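Local coordinates for dioxygenase (Pseudomonas brassicacearum, PDB 5V2D), which probably cleaves the central double bond of lignin-derived stilbenes with dioxygen at an iron centre, as a member of the carotenoid cleavage oxygenase family, at residues 235-240 against 253-258; 122-127 against 267-272. All blocks are in the same frame, centred on the assembly; numbering follows the deposited sequence.

Interaction 1: residues 235-240 against 253-258. With FE (Fe (III) ion), chain E.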
# COMPACT_ATOMS: atom_id res chain seq x y z
N ALA A 235 1.87 -14.41 -16.37
CA ALA A 235 1.28 -13.22 -15.75
C ALA A 235 1.05 -13.47 -14.27
O ALA A 235 0.30 -14.36 -13.87
CB ALA A 235 -0.03 -12.82 -16.43
N ALA A 236 1.68 -12.62 -13.44
CA ALA A 236 1.55 -12.73 -12.03
C ALA A 236 1.50 -11.37 -11.37
O ALA A 236 2.03 -10.37 -11.93
CB ALA A 236 2.73 -13.51 -11.46
N MET A 237 1.00 -11.36 -10.13
CA MET A 237 0.93 -10.08 -9.37
C MET A 237 2.34 -9.57 -9.08
O MET A 237 3.18 -10.30 -8.52
CB MET A 237 0.20 -10.25 -8.06
CG MET A 237 0.06 -8.92 -7.28
SD MET A 237 -0.72 -9.10 -5.65
CE MET A 237 -2.37 -9.14 -6.24
N VAL A 238 2.60 -8.33 -9.44
CA VAL A 238 3.80 -7.62 -8.99
C VAL A 238 3.29 -6.38 -8.25
O VAL A 238 3.01 -5.29 -8.88
CB VAL A 238 4.73 -7.22 -10.12
CG1 VAL A 238 6.03 -6.67 -9.55
CG2 VAL A 238 5.08 -8.43 -10.97
N HIS A 239 3.15 -6.54 -6.93
CA HIS A 239 2.51 -5.48 -6.15
C HIS A 239 3.47 -4.31 -5.88
O HIS A 239 3.14 -3.14 -6.07
CB HIS A 239 1.85 -6.03 -4.87
CG HIS A 239 1.17 -4.97 -4.04
ND1 HIS A 239 0.10 -4.23 -4.53
CD2 HIS A 239 1.51 -4.42 -2.85
CE1 HIS A 239 -0.26 -3.35 -3.61
NE2 HIS A 239 0.59 -3.43 -2.60
N ASP A 240 4.65 -4.66 -5.34
CA ASP A 240 5.66 -3.69 -4.94
C ASP A 240 6.92 -4.04 -5.71
O ASP A 240 6.97 -5.06 -6.38
CB ASP A 240 5.83 -3.77 -3.41
CG ASP A 240 6.44 -2.51 -2.78
OD1 ASP A 240 7.04 -1.67 -3.52
OD2 ASP A 240 6.37 -2.40 -1.51
N ILE A 253 4.77 -12.45 -7.27
CA ILE A 253 4.05 -13.21 -6.26
C ILE A 253 3.33 -14.38 -6.98
O ILE A 253 2.84 -14.18 -8.11
CB ILE A 253 3.03 -12.29 -5.60
CG1 ILE A 253 3.76 -11.15 -4.84
CG2 ILE A 253 2.13 -13.04 -4.63
CD1 ILE A 253 2.85 -9.97 -4.50
N PRO A 254 3.29 -15.59 -6.37
CA PRO A 254 2.64 -16.72 -7.04
C PRO A 254 1.11 -16.66 -7.11
O PRO A 254 0.43 -17.67 -6.84
CB PRO A 254 3.05 -17.97 -6.19
CG PRO A 254 4.04 -17.52 -5.24
CD PRO A 254 4.02 -16.00 -5.16
N LEU A 255 0.58 -15.53 -7.52
CA LEU A 255 -0.82 -15.30 -7.77
C LEU A 255 -0.91 -15.08 -9.28
O LEU A 255 -0.44 -14.02 -9.77
CB LEU A 255 -1.26 -14.01 -7.09
CG LEU A 255 -1.54 -14.11 -5.62
CD1 LEU A 255 -1.75 -12.74 -5.00
CD2 LEU A 255 -2.75 -15.00 -5.32
N THR A 256 -1.53 -16.02 -10.02
CA THR A 256 -1.55 -15.97 -11.49
C THR A 256 -2.89 -15.60 -12.05
O THR A 256 -3.92 -15.78 -11.41
CB THR A 256 -1.10 -17.32 -12.13
OG1 THR A 256 -1.88 -18.40 -11.61
CG2 THR A 256 0.32 -17.57 -11.75
N VAL A 257 -2.87 -15.12 -13.28
CA VAL A 257 -4.08 -14.61 -13.90
C VAL A 257 -4.55 -15.58 -14.97
O VAL A 257 -3.76 -16.08 -15.72
CB VAL A 257 -3.80 -13.29 -14.58
CG1 VAL A 257 -5.05 -12.67 -15.17
CG2 VAL A 257 -3.19 -12.33 -13.59
N ASP A 258 -5.86 -15.80 -15.07
CA ASP A 258 -6.48 -16.55 -16.18
C ASP A 258 -7.73 -15.80 -16.69
O ASP A 258 -8.77 -15.73 -16.01
CB ASP A 258 -6.86 -17.95 -15.69
CG ASP A 258 -7.34 -18.87 -16.85
OD1 ASP A 258 -6.65 -19.81 -17.16
OD2 ASP A 258 -8.38 -18.65 -17.47
FE FE E . 0.80 -2.05 -1.07
O HOH W 1 -0.61 -16.32 -15.31
O HOH W 2 -1.03 -2.70 -0.40

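Interaction 2: residues 122-127 against 267-272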
# COMPACT_ATOMS: atom_id res chain seq x y z
N VAL A 122 -16.95 -8.19 -9.25
CA VAL A 122 -15.83 -8.86 -8.65
C VAL A 122 -14.59 -8.03 -8.84
O VAL A 122 -14.38 -7.45 -9.93
CB VAL A 122 -15.66 -10.28 -9.29
CG1 VAL A 122 -14.36 -10.93 -8.87
CG2 VAL A 122 -16.86 -11.21 -8.88
N TYR A 123 -13.75 -7.98 -7.80
CA TYR A 123 -12.47 -7.25 -7.81
C TYR A 123 -11.68 -7.52 -9.08
O TYR A 123 -11.36 -8.69 -9.39
CB TYR A 123 -11.63 -7.59 -6.57
CG TYR A 123 -10.29 -6.95 -6.48
CD1 TYR A 123 -9.15 -7.66 -6.75
CD2 TYR A 123 -10.14 -5.56 -6.14
CE1 TYR A 123 -7.86 -7.06 -6.67
CE2 TYR A 123 -8.86 -4.99 -6.04
CZ TYR A 123 -7.73 -5.74 -6.29
OH TYR A 123 -6.43 -5.22 -6.31
N ARG A 124 -11.38 -6.44 -9.81
CA ARG A 124 -10.51 -6.47 -11.00
C ARG A 124 -11.06 -7.44 -12.06
O ARG A 124 -10.32 -8.08 -12.82
CB ARG A 124 -9.05 -6.79 -10.64
CG ARG A 124 -8.34 -5.63 -9.89
CD ARG A 124 -6.81 -5.73 -9.94
NE ARG A 124 -6.31 -5.74 -11.32
CZ ARG A 124 -5.01 -5.81 -11.68
NH1 ARG A 124 -4.12 -6.00 -10.74
NH2 ARG A 124 -4.63 -5.71 -12.99
N ASN A 125 -12.39 -7.61 -12.07
CA ASN A 125 -13.01 -8.43 -13.09
C ASN A 125 -14.19 -7.65 -13.68
O ASN A 125 -15.37 -7.79 -13.25
CB ASN A 125 -13.40 -9.81 -12.51
CG ASN A 125 -13.98 -10.73 -13.60
OD1 ASN A 125 -14.18 -10.26 -14.73
ND2 ASN A 125 -14.30 -12.01 -13.27
N ALA A 126 -13.85 -6.86 -14.67
CA ALA A 126 -14.88 -6.00 -15.30
C ALA A 126 -15.94 -6.80 -16.07
O ALA A 126 -17.04 -6.30 -16.30
CB ALA A 126 -14.22 -4.97 -16.22
N PHE A 127 -15.67 -8.06 -16.42
CA PHE A 127 -16.75 -8.88 -17.01
C PHE A 127 -17.93 -9.06 -16.09
O PHE A 127 -18.95 -9.43 -16.58
CB PHE A 127 -16.24 -10.28 -17.46
CG PHE A 127 -15.09 -10.20 -18.42
CD1 PHE A 127 -15.32 -9.76 -19.75
CD2 PHE A 127 -13.76 -10.50 -18.02
CE1 PHE A 127 -14.26 -9.67 -20.67
CE2 PHE A 127 -12.71 -10.36 -18.94
CZ PHE A 127 -12.96 -9.98 -20.26
N PRO A 267 -12.27 -15.17 -9.91
CA PRO A 267 -11.32 -14.16 -9.46
C PRO A 267 -10.23 -13.83 -10.46
O PRO A 267 -9.82 -14.67 -11.26
CB PRO A 267 -10.73 -14.79 -8.20
CG PRO A 267 -11.66 -15.95 -7.82
CD PRO A 267 -12.12 -16.45 -9.15
N HIS A 268 -9.72 -12.60 -10.39
CA HIS A 268 -8.62 -12.16 -11.28
C HIS A 268 -7.36 -12.99 -11.06
O HIS A 268 -6.72 -13.38 -12.01
CB HIS A 268 -8.34 -10.70 -11.06
CG HIS A 268 -7.34 -10.10 -12.01
ND1 HIS A 268 -7.71 -9.24 -13.01
CD2 HIS A 268 -5.98 -10.16 -12.03
CE1 HIS A 268 -6.62 -8.84 -13.64
NE2 HIS A 268 -5.57 -9.41 -13.09
N PHE A 269 -7.03 -13.27 -9.81
CA PHE A 269 -5.84 -14.03 -9.45
C PHE A 269 -6.21 -15.35 -8.74
O PHE A 269 -7.23 -15.43 -8.06
CB PHE A 269 -5.00 -13.25 -8.41
CG PHE A 269 -4.40 -11.98 -8.94
CD1 PHE A 269 -3.33 -12.02 -9.81
CD2 PHE A 269 -4.90 -10.76 -8.57
CE1 PHE A 269 -2.76 -10.84 -10.29
CE2 PHE A 269 -4.36 -9.57 -9.05
CZ PHE A 269 -3.29 -9.63 -9.92
N GLN A 270 -5.29 -16.29 -8.82
CA GLN A 270 -5.37 -17.56 -8.11
C GLN A 270 -4.02 -17.98 -7.55
O GLN A 270 -3.03 -18.04 -8.27
CB GLN A 270 -5.84 -18.63 -9.13
CG GLN A 270 -6.15 -19.99 -8.49
CD GLN A 270 -6.54 -21.03 -9.51
OE1 GLN A 270 -5.70 -21.55 -10.24
NE2 GLN A 270 -7.80 -21.29 -9.59
N TRP A 271 -3.97 -18.32 -6.29
CA TRP A 271 -2.72 -18.80 -5.66
C TRP A 271 -2.30 -20.14 -6.22
O TRP A 271 -3.14 -21.00 -6.41
CB TRP A 271 -2.95 -18.92 -4.18
CG TRP A 271 -1.74 -19.34 -3.42
CD1 TRP A 271 -1.50 -20.57 -2.88
CD2 TRP A 271 -0.66 -18.52 -3.07
NE1 TRP A 271 -0.32 -20.57 -2.25
CE2 TRP A 271 0.23 -19.32 -2.33
CE3 TRP A 271 -0.35 -17.15 -3.29
CZ2 TRP A 271 1.42 -18.81 -1.80
CZ3 TRP A 271 0.85 -16.66 -2.76
CH2 TRP A 271 1.72 -17.49 -2.05
N GLN A 272 -1.00 -20.26 -6.49
CA GLN A 272 -0.36 -21.47 -7.02
C GLN A 272 0.64 -21.90 -5.94
O GLN A 272 1.63 -21.26 -5.74
CB GLN A 272 0.35 -21.19 -8.31
CG GLN A 272 -0.53 -20.53 -9.38
CD GLN A 272 -1.81 -21.31 -9.68
OE1 GLN A 272 -1.71 -22.45 -9.80
NE2 GLN A 272 -2.96 -20.68 -9.75
O HOH W 3 -10.64 -11.00 -8.27

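Interaction 1: residues 235-240 against 253-258
Met237 is gripped from both ends of its backbone: its N donates to Leu255 O at 3.0 Å and its O accepts from Ile253 N at 3.0 Å, while a single antiparallel beta bridge pairs Ala236 with Thr256. Further along, Val257 N reaches Ala235 O only weakly, at 3.3 Å, and a water donates to that same oxygen and to Val257 O. Between the two Met237 bonds the 253-258 backbone folds into an inverse gamma turn centred on Pro254. The side chains of Ile253 and Leu255 lie alongside that of Met237. With CG anti to the backbone N (chi1 -177°), the thioether runs out beside them, SD sitting 3.8 Å from Leu255 CD1 and 3.9 Å from Ile253 CD1. Ile253 CD1 also touches His239 CB at 4.1 Å, and the imidazole beyond binds the iron through NE2 at 2.1 Å. His188, His304 and His495 are the other protein ligands, and Glu156 takes a hydrogen bond from His239 ND1, helping to fix the ring's rotation. Backbone hydrogen bonds and sulfur-aliphatic packing thus tie a metal-bearing loop to strand 255-257, the Met237 bonds holding the chain two residues before His239.

Interaction 2: residues 122-127 against 267-272
His268 ND1 donates to Arg124 O across 2.9 Å, with the acceptor tilted 17° out of the imidazole plane. The arginine then doubles back over the ring it has just bonded: a bend at chi3 carries the guanidinium across one face of the imidazole, NH2 3.8 Å from His268 NE2, the two planes 32° apart. Beyond the histidine, Arg124 NH1 stands 3.8 Å from Phe269 CZ, at the edge of a phenyl ring turned 81° from the guanidinium. A water makes a second link, donating to Tyr123 O at 2.7 Å and accepting from His268 N at 2.8 Å. Both carbonyls belong to a type II beta turn, Val122 to Asn125, closed by Asn125 N to Val122 O at 2.9 Å; this turn in the long loop after helix 107-115 docks against residues 267-269, where the chain leads into strand 269-271, within the seven-bladed beta-propeller of this family. Within each segment, neighbours cover one another's rings: Arg124 CG lies 3.5 Å above the centre of the Tyr123 ring, and His268 CD2 sits over the face of Phe269. In the next shell Glu204 accepts from His268 NE2 and makes a long, weak ion pair with Arg124 NH2, while Tyr203 hydrogen-bonds to NH1. Asn125 ND2 reaches back to the carbonyls of Met262 and Gly266, tying the turn to helix 259-263 and the chain leading into Pro267.

How the interactions relate
Strands 255-257 and 269-271 pair antiparallel, so interactions 1 and 2 each bring an outside loop to one half of the same two-stranded sheet. Probable backbone hydrogen bonds join Thr256 O to Gln270 N and Pro254 O to Gln272 N, and Met237 CE packs on Phe269 CE2 at 3.5 Å. Both contacts are largely buried, their centres 11 Å apart. Their relation to the iron differs: 235-240 supplies a metal ligand, whereas the Tyr123 side chain comes only to about 9 Å from the iron. Their chemistry diverges too. Interaction 1 relies on main-chain bonds and aliphatic packing; interaction 2 uses a histidine-carbonyl bond, a guanidinium laid over an imidazole face and a bridging water.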